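PDB 5VM8: ribosomal RNA small subunit methyltransferase E from Neisseria gonorrhoeae, which probably transfers the methyl group of S-adenosyl methionine to N3 of a uridine in 16S ribosomal RNA, as a knotted SPOUT-family methyltransferase. Local coordinates for residues K174-L185 with A213-G224. Numbering follows the deposited sequence.
Sequences KLIMSINRACKL and AFEAGFQAVTLG
Lys174 O receives Gln219 N at 2.7 Å in a nearly straight bond (174°), and the chain then pairs in parallel along strand 219-222: Ile176 N gives to Gln219 O, Val221 N to Ile176 O, with a weak Ser178 N to Val221 O bond at the end. On the other side of the same strand, Cys183 N bonds Ala220 O at 3.1 Å, Thr222 N bonds Cys183 O, and Leu185 N reaches Thr222 O. Strand 219-222 is thus held between 173-177 and 182-184, two strands joined by the turn at Ser178-Arg181. Ala220 O takes a second donor, Gln219 NE2, at 2.7 Å; a bend at chi2 (63°) folds the amide back to this carbonyl of the next residue, whose oxygen lies close to the amide plane. Arg181, bent at chi3, lays its guanidinium flat on one face of Phe214, planes 13° apart, with Arg181 CZ 3.8 Å from the centroid of the Phe214 ring, a cation-pi stack between turn and helix 207-215. Ser178 OG and Asn180 ND2 both bond Glu210 of that helix. A Schellman motif at Gly217 ends the helix, and next to it Lys174 CB sits over a face of Phe218, 3.8 Å from the ring centroid. Ile176 CD1 packs on Ala213 CB, whereas Leu185 CD2 lies alongside Leu223 CD2 at 3.6 Å, beside helix 232-244. Main-chain bonds therefore fix the parallel register of the three strands at this margin of the SPOUT sheet, while the cation-pi stack and the Glu210 bonds tie the polar turn to the helix, leaving apolar groups to join the sheet to its flanking helices.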
ATOM      1  N   LYS A 174      -0.613 -12.901  13.162  1.00 43.47           N
ATOM      2  CA  LYS A 174      -1.643 -13.171  12.163  1.00 45.96           C
ATOM      3  C   LYS A 174      -2.985 -12.754  12.747  1.00 46.83           C
ATOM      4  O   LYS A 174      -3.470 -13.357  13.714  1.00 50.66           O
ATOM      5  CB  LYS A 174      -1.613 -14.640  11.748  1.00 45.17           C
ATOM      6  CG  LYS A 174      -0.211 -15.083  11.318  1.00 48.86           C
ATOM      7  CD  LYS A 174      -0.195 -16.516  10.737  1.00 54.74           C
ATOM      8  CE  LYS A 174      -0.026 -17.589  11.812  1.00 56.15           C
ATOM      9  NZ  LYS A 174       1.358 -17.640  12.347  1.00 57.70           N
ATOM     10  N   LEU A 175      -3.555 -11.712  12.164  1.00 45.04           N
ATOM     11  CA  LEU A 175      -4.704 -11.003  12.688  1.00 37.97           C
ATOM     12  C   LEU A 175      -5.807 -10.997  11.641  1.00 46.49           C
ATOM     13  O   LEU A 175      -5.543 -10.770  10.457  1.00 49.74           O
ATOM     14  CB  LEU A 175      -4.301  -9.564  13.052  1.00 36.93           C
ATOM     15  CG  LEU A 175      -3.169  -9.496  14.081  1.00 45.89           C
ATOM     16  CD1 LEU A 175      -2.878  -8.056  14.463  1.00 49.62           C
ATOM     17  CD2 LEU A 175      -3.458 -10.337  15.349  1.00 38.99           C
ATOM     18  N   ILE A 176      -7.040 -11.248  12.079  1.00 36.78           N
ATOM     19  CA  ILE A 176      -8.215 -11.097  11.240  1.00 36.31           C
ATOM     20  C   ILE A 176      -9.212 -10.211  11.974  1.00 45.55           C
ATOM     21  O   ILE A 176      -9.461 -10.409  13.172  1.00 47.74           O
ATOM     22  CB  ILE A 176      -8.828 -12.465  10.852  1.00 37.13           C
ATOM     23  CG1 ILE A 176     -10.041 -12.259   9.957  1.00 36.78           C
ATOM     24  CG2 ILE A 176      -9.183 -13.298  12.081  1.00 38.58           C
ATOM     25  CD1 ILE A 176     -10.678 -13.556   9.429  1.00 37.80           C
ATOM     26  N   MET A 177      -9.726  -9.194  11.276  1.00 47.02           N
ATOM     27  CA  MET A 177     -10.778  -8.343  11.835  1.00 47.45           C
ATOM     28  C   MET A 177     -12.092  -9.088  11.822  1.00 44.23           C
ATOM     29  O   MET A 177     -12.655  -9.371  10.763  1.00 45.14           O
ATOM     30  CB  MET A 177     -10.926  -7.031  11.077  1.00 52.34           C
ATOM     31  CG  MET A 177      -9.759  -6.112  11.238  1.00 60.92           C
ATOM     32  SD  MET A 177     -10.272  -4.383  11.368  1.00 63.82           S
ATOM     33  CE  MET A 177     -11.547  -4.490  12.623  1.00 69.36           C
ATOM     34  N   SER A 178     -12.578  -9.396  13.003  1.00 32.67           N
ATOM     35  CA  SER A 178     -13.789 -10.165  13.121  1.00 36.53           C
ATOM     36  C   SER A 178     -14.242 -10.020  14.543  1.00 44.91           C
ATOM     37  O   SER A 178     -13.414  -9.835  15.433  1.00 44.77           O
ATOM     38  CB  SER A 178     -13.542 -11.652  12.795  1.00 40.42           C
ATOM     39  OG  SER A 178     -14.670 -12.424  13.133  1.00 46.12           O
ATOM     40  N   ILE A 179     -15.552 -10.162  14.759  1.00 51.77           N
ATOM     41  CA  ILE A 179     -16.085 -10.026  16.097  1.00 49.88           C
ATOM     42  C   ILE A 179     -16.158 -11.365  16.796  1.00 54.77           C
ATOM     43  O   ILE A 179     -16.487 -11.423  17.983  1.00 57.89           O
ATOM     44  CB  ILE A 179     -17.480  -9.377  16.035  1.00 56.00           C
ATOM     45  CG1 ILE A 179     -17.781  -8.596  17.320  1.00 62.69           C
ATOM     46  CG2 ILE A 179     -18.550 -10.449  15.764  1.00 61.94           C
ATOM     47  CD1 ILE A 179     -18.803  -7.482  17.125  1.00 69.64           C
ATOM     48  N   ASN A 180     -15.831 -12.447  16.102  1.00 63.67           N
ATOM     49  CA  ASN A 180     -16.035 -13.802  16.600  1.00 61.01           C
ATOM     50  C   ASN A 180     -14.720 -14.376  17.104  1.00 60.37           C
ATOM     51  O   ASN A 180     -13.713 -14.354  16.385  1.00 61.38           O
ATOM     52  CB  ASN A 180     -16.645 -14.667  15.502  1.00 52.90           C
ATOM     53  CG  ASN A 180     -18.015 -14.158  15.068  1.00 57.58           C
ATOM     54  OD1 ASN A 180     -18.916 -13.976  15.890  1.00 63.52           O
ATOM     55  ND2 ASN A 180     -18.165 -13.899  13.770  1.00 54.66           N
ATOM     56  N   ARG A 181     -14.742 -14.905  18.330  1.00 61.91           N
ATOM     57  CA  ARG A 181     -13.562 -15.459  18.994  1.00 56.38           C
ATOM     58  C   ARG A 181     -12.436 -14.427  19.038  1.00 55.22           C
ATOM     59  O   ARG A 181     -11.289 -14.709  18.688  1.00 56.23           O
ATOM     60  CB  ARG A 181     -13.117 -16.745  18.302  1.00 58.86           C
ATOM     61  CG  ARG A 181     -14.123 -17.884  18.439  1.00 66.25           C
ATOM     62  CD  ARG A 181     -13.534 -19.216  18.011  1.00 70.08           C
ATOM     63  NE  ARG A 181     -13.584 -19.361  16.559  1.00 74.16           N
ATOM     64  CZ  ARG A 181     -13.481 -20.523  15.922  1.00 75.83           C
ATOM     65  NH1 ARG A 181     -13.539 -20.574  14.595  1.00 73.06           N
ATOM     66  NH2 ARG A 181     -13.323 -21.633  16.623  1.00 78.40           N
ATOM     67  N   ALA A 182     -12.776 -13.225  19.513  1.00 56.33           N
ATOM     68  CA  ALA A 182     -11.921 -12.052  19.420  1.00 56.85           C
ATOM     69  C   ALA A 182     -11.392 -11.557  20.762  1.00 59.87           C
ATOM     70  O   ALA A 182     -11.944 -11.830  21.828  1.00 67.59           O
ATOM     71  CB  ALA A 182     -12.677 -10.900  18.760  1.00 53.71           C
ATOM     72  N   CYS A 183     -10.324 -10.771  20.656  1.00 51.16           N
ATOM     73  CA  CYS A 183      -9.730  -9.954  21.711  1.00 54.36           C
ATOM     74  C   CYS A 183      -9.457  -8.566  21.128  1.00 49.93           C
ATOM     75  O   CYS A 183      -9.584  -8.336  19.921  1.00 48.97           O
ATOM     76  CB  CYS A 183      -8.432 -10.571  22.261  1.00 45.35           C
ATOM     77  SG  CYS A 183      -6.963 -10.489  21.137  1.00 49.37           S
ATOM     78  N   LYS A 184      -9.116  -7.613  21.983  1.00 48.74           N
ATOM     79  CA  LYS A 184      -8.790  -6.332  21.396  1.00 46.85           C
ATOM     80  C   LYS A 184      -7.404  -6.420  20.778  1.00 52.30           C
ATOM     81  O   LYS A 184      -6.578  -7.256  21.152  1.00 49.75           O
ATOM     82  CB  LYS A 184      -8.827  -5.216  22.437  1.00 49.48           C
ATOM     83  CG  LYS A 184     -10.165  -5.069  23.138  1.00 52.99           C
ATOM     84  CD  LYS A 184     -10.079  -4.103  24.310  1.00 59.96           C
ATOM     85  CE  LYS A 184     -10.366  -2.696  23.863  1.00 59.07           C
ATOM     86  NZ  LYS A 184     -11.496  -2.745  22.919  1.00 60.24           N
ATOM     87  N   LEU A 185      -7.158  -5.524  19.827  1.00 56.58           N
ATOM     88  CA  LEU A 185      -5.858  -5.441  19.175  1.00 52.38           C
ATOM     89  C   LEU A 185      -4.765  -5.087  20.165  1.00 57.06           C
ATOM     90  O   LEU A 185      -3.625  -5.538  20.017  1.00 63.86           O
ATOM     91  CB  LEU A 185      -5.925  -4.400  18.060  1.00 48.87           C
ATOM     92  CG  LEU A 185      -4.761  -4.223  17.104  1.00 44.63           C
ATOM     93  CD1 LEU A 185      -4.516  -5.476  16.300  1.00 43.45           C
ATOM     94  CD2 LEU A 185      -5.087  -3.042  16.209  1.00 37.64           C
ATOM     95  N   ALA A 213      -9.391 -19.337   8.979  1.00 45.01           N
ATOM     96  CA  ALA A 213      -8.432 -18.400   9.547  1.00 43.42           C
ATOM     97  C   ALA A 213      -8.046 -18.813  10.958  1.00 43.99           C
ATOM     98  O   ALA A 213      -6.857 -18.857  11.293  1.00 49.30           O
ATOM     99  CB  ALA A 213      -9.007 -16.978   9.518  1.00 36.19           C
ATOM    100  N   PHE A 214      -9.027 -19.199  11.771  1.00 47.46           N
ATOM    101  CA  PHE A 214      -8.730 -19.684  13.118  1.00 52.62           C
ATOM    102  C   PHE A 214      -7.792 -20.899  13.066  1.00 57.42           C
ATOM    103  O   PHE A 214      -6.822 -20.991  13.832  1.00 59.51           O
ATOM    104  CB  PHE A 214     -10.054 -20.011  13.826  1.00 62.17           C
ATOM    105  CG  PHE A 214      -9.905 -20.516  15.250  1.00 71.70           C
ATOM    106  CD1 PHE A 214      -9.495 -21.810  15.518  1.00 72.49           C
ATOM    107  CD2 PHE A 214     -10.213 -19.685  16.326  1.00 69.36           C
ATOM    108  CE1 PHE A 214      -9.365 -22.251  16.821  1.00 74.12           C
ATOM    109  CE2 PHE A 214     -10.094 -20.128  17.625  1.00 68.84           C
ATOM    110  CZ  PHE A 214      -9.669 -21.413  17.873  1.00 71.86           C
ATOM    111  N   GLU A 215      -8.078 -21.854  12.179  1.00 55.72           N
ATOM    112  CA  GLU A 215      -7.200 -23.017  12.022  1.00 54.00           C
ATOM    113  C   GLU A 215      -5.834 -22.646  11.436  1.00 50.11           C
ATOM    114  O   GLU A 215      -4.836 -23.309  11.728  1.00 51.89           O
ATOM    115  CB  GLU A 215      -7.898 -24.073  11.161  1.00 60.77           C
ATOM    116  CG  GLU A 215      -9.078 -24.728  11.853  1.00 65.71           C
ATOM    117  CD  GLU A 215      -9.936 -25.502  10.887  1.00 76.15           C
ATOM    118  OE1 GLU A 215      -9.601 -25.501   9.682  1.00 82.56           O
ATOM    119  OE2 GLU A 215     -10.930 -26.121  11.327  1.00 80.25           O
ATOM    120  N   ALA A 216      -5.762 -21.625  10.584  1.00 44.48           N
ATOM    121  CA  ALA A 216      -4.461 -21.166  10.091  1.00 48.82           C
ATOM    122  C   ALA A 216      -3.673 -20.370  11.135  1.00 49.32           C
ATOM    123  O   ALA A 216      -2.617 -19.823  10.809  1.00 47.74           O
ATOM    124  CB  ALA A 216      -4.629 -20.306   8.835  1.00 44.22           C
ATOM    125  N   GLY A 217      -4.168 -20.271  12.363  1.00 48.41           N
ATOM    126  CA  GLY A 217      -3.464 -19.568  13.411  1.00 47.22           C
ATOM    127  C   GLY A 217      -3.741 -18.083  13.505  1.00 49.27           C
ATOM    128  O   GLY A 217      -2.991 -17.378  14.180  1.00 48.39           O
ATOM    129  N   PHE A 218      -4.795 -17.589  12.861  1.00 40.18           N
ATOM    130  CA  PHE A 218      -5.126 -16.177  12.908  1.00 35.96           C
ATOM    131  C   PHE A 218      -5.887 -15.830  14.172  1.00 45.23           C
ATOM    132  O   PHE A 218      -6.791 -16.564  14.585  1.00 48.35           O
ATOM    133  CB  PHE A 218      -5.967 -15.781  11.705  1.00 36.12           C
ATOM    134  CG  PHE A 218      -5.164 -15.513  10.480  1.00 37.95           C
ATOM    135  CD1 PHE A 218      -4.709 -16.585   9.687  1.00 39.87           C
ATOM    136  CD2 PHE A 218      -4.874 -14.210  10.103  1.00 34.22           C
ATOM    137  CE1 PHE A 218      -3.963 -16.350   8.546  1.00 45.32           C
ATOM    138  CE2 PHE A 218      -4.140 -13.961   8.965  1.00 38.36           C
ATOM    139  CZ  PHE A 218      -3.686 -15.031   8.173  1.00 45.04           C
ATOM    140  N   GLN A 219      -5.509 -14.707  14.794  1.00 42.37           N
ATOM    141  CA  GLN A 219      -6.209 -14.190  15.962  1.00 42.25           C
ATOM    142  C   GLN A 219      -7.205 -13.130  15.510  1.00 43.51           C
ATOM    143  O   GLN A 219      -6.848 -12.213  14.749  1.00 43.25           O
ATOM    144  CB  GLN A 219      -5.248 -13.604  16.996  1.00 38.91           C
ATOM    145  CG  GLN A 219      -5.959 -12.835  18.139  1.00 48.24           C
ATOM    146  CD  GLN A 219      -6.888 -13.707  19.016  1.00 51.15           C
ATOM    147  OE1 GLN A 219      -6.438 -14.619  19.713  1.00 51.59           O
ATOM    148  NE2 GLN A 219      -8.180 -13.405  18.990  1.00 51.56           N
ATOM    149  N   ALA A 220      -8.457 -13.292  15.939  1.00 43.40           N
ATOM    150  CA  ALA A 220      -9.519 -12.340  15.641  1.00 46.50           C
ATOM    151  C   ALA A 220      -9.437 -11.137  16.588  1.00 48.81           C
ATOM    152  O   ALA A 220      -9.298 -11.302  17.808  1.00 50.79           O
ATOM    153  CB  ALA A 220     -10.878 -13.030  15.729  1.00 39.19           C
ATOM    154  N   VAL A 221      -9.516  -9.932  16.021  1.00 46.24           N
ATOM    155  CA  VAL A 221      -9.314  -8.675  16.751  1.00 47.95           C
ATOM    156  C   VAL A 221     -10.473  -7.718  16.506  1.00 47.82           C
ATOM    157  O   VAL A 221     -11.059  -7.697  15.418  1.00 44.86           O
ATOM    158  CB  VAL A 221      -8.001  -7.960  16.361  1.00 39.47           C
ATOM    159  CG1 VAL A 221      -6.779  -8.730  16.860  1.00 37.89           C
ATOM    160  CG2 VAL A 221      -7.957  -7.763  14.864  1.00 29.33           C
ATOM    161  N   THR A 222     -10.833  -6.970  17.546  1.00 45.19           N
ATOM    162  CA  THR A 222     -11.750  -5.845  17.471  1.00 46.52           C
ATOM    163  C   THR A 222     -11.025  -4.582  17.924  1.00 42.31           C
ATOM    164  O   THR A 222     -10.027  -4.652  18.638  1.00 41.13           O
ATOM    165  CB  THR A 222     -12.967  -6.008  18.365  1.00 46.04           C
ATOM    166  OG1 THR A 222     -12.525  -5.983  19.720  1.00 48.08           O
ATOM    167  CG2 THR A 222     -13.744  -7.283  18.046  1.00 44.18           C
ATOM    168  N   LEU A 223     -11.498  -3.430  17.452  1.00 46.71           N
ATOM    169  CA  LEU A 223     -11.040  -2.127  17.932  1.00 47.31           C
ATOM    170  C   LEU A 223     -12.226  -1.320  18.421  1.00 60.48           C
ATOM    171  O   LEU A 223     -12.998  -0.810  17.606  1.00 77.81           O
ATOM    172  CB  LEU A 223     -10.337  -1.313  16.863  1.00 43.66           C
ATOM    173  CG  LEU A 223      -9.990  -1.788  15.504  1.00 43.58           C
ATOM    174  CD1 LEU A 223     -10.457  -0.734  14.540  1.00 45.03           C
ATOM    175  CD2 LEU A 223      -8.479  -1.881  15.537  1.00 40.92           C
ATOM    176  N   GLY A 224     -12.349  -1.138  19.713  1.00 58.93           N
ATOM    177  CA  GLY A 224     -13.359  -0.232  20.218  1.00 59.64           C
ATOM    178  C   GLY A 224     -14.727  -0.870  20.356  1.00 55.01           C
ATOM    179  O   GLY A 224     -14.994  -1.969  19.883  1.00 51.85           O
TER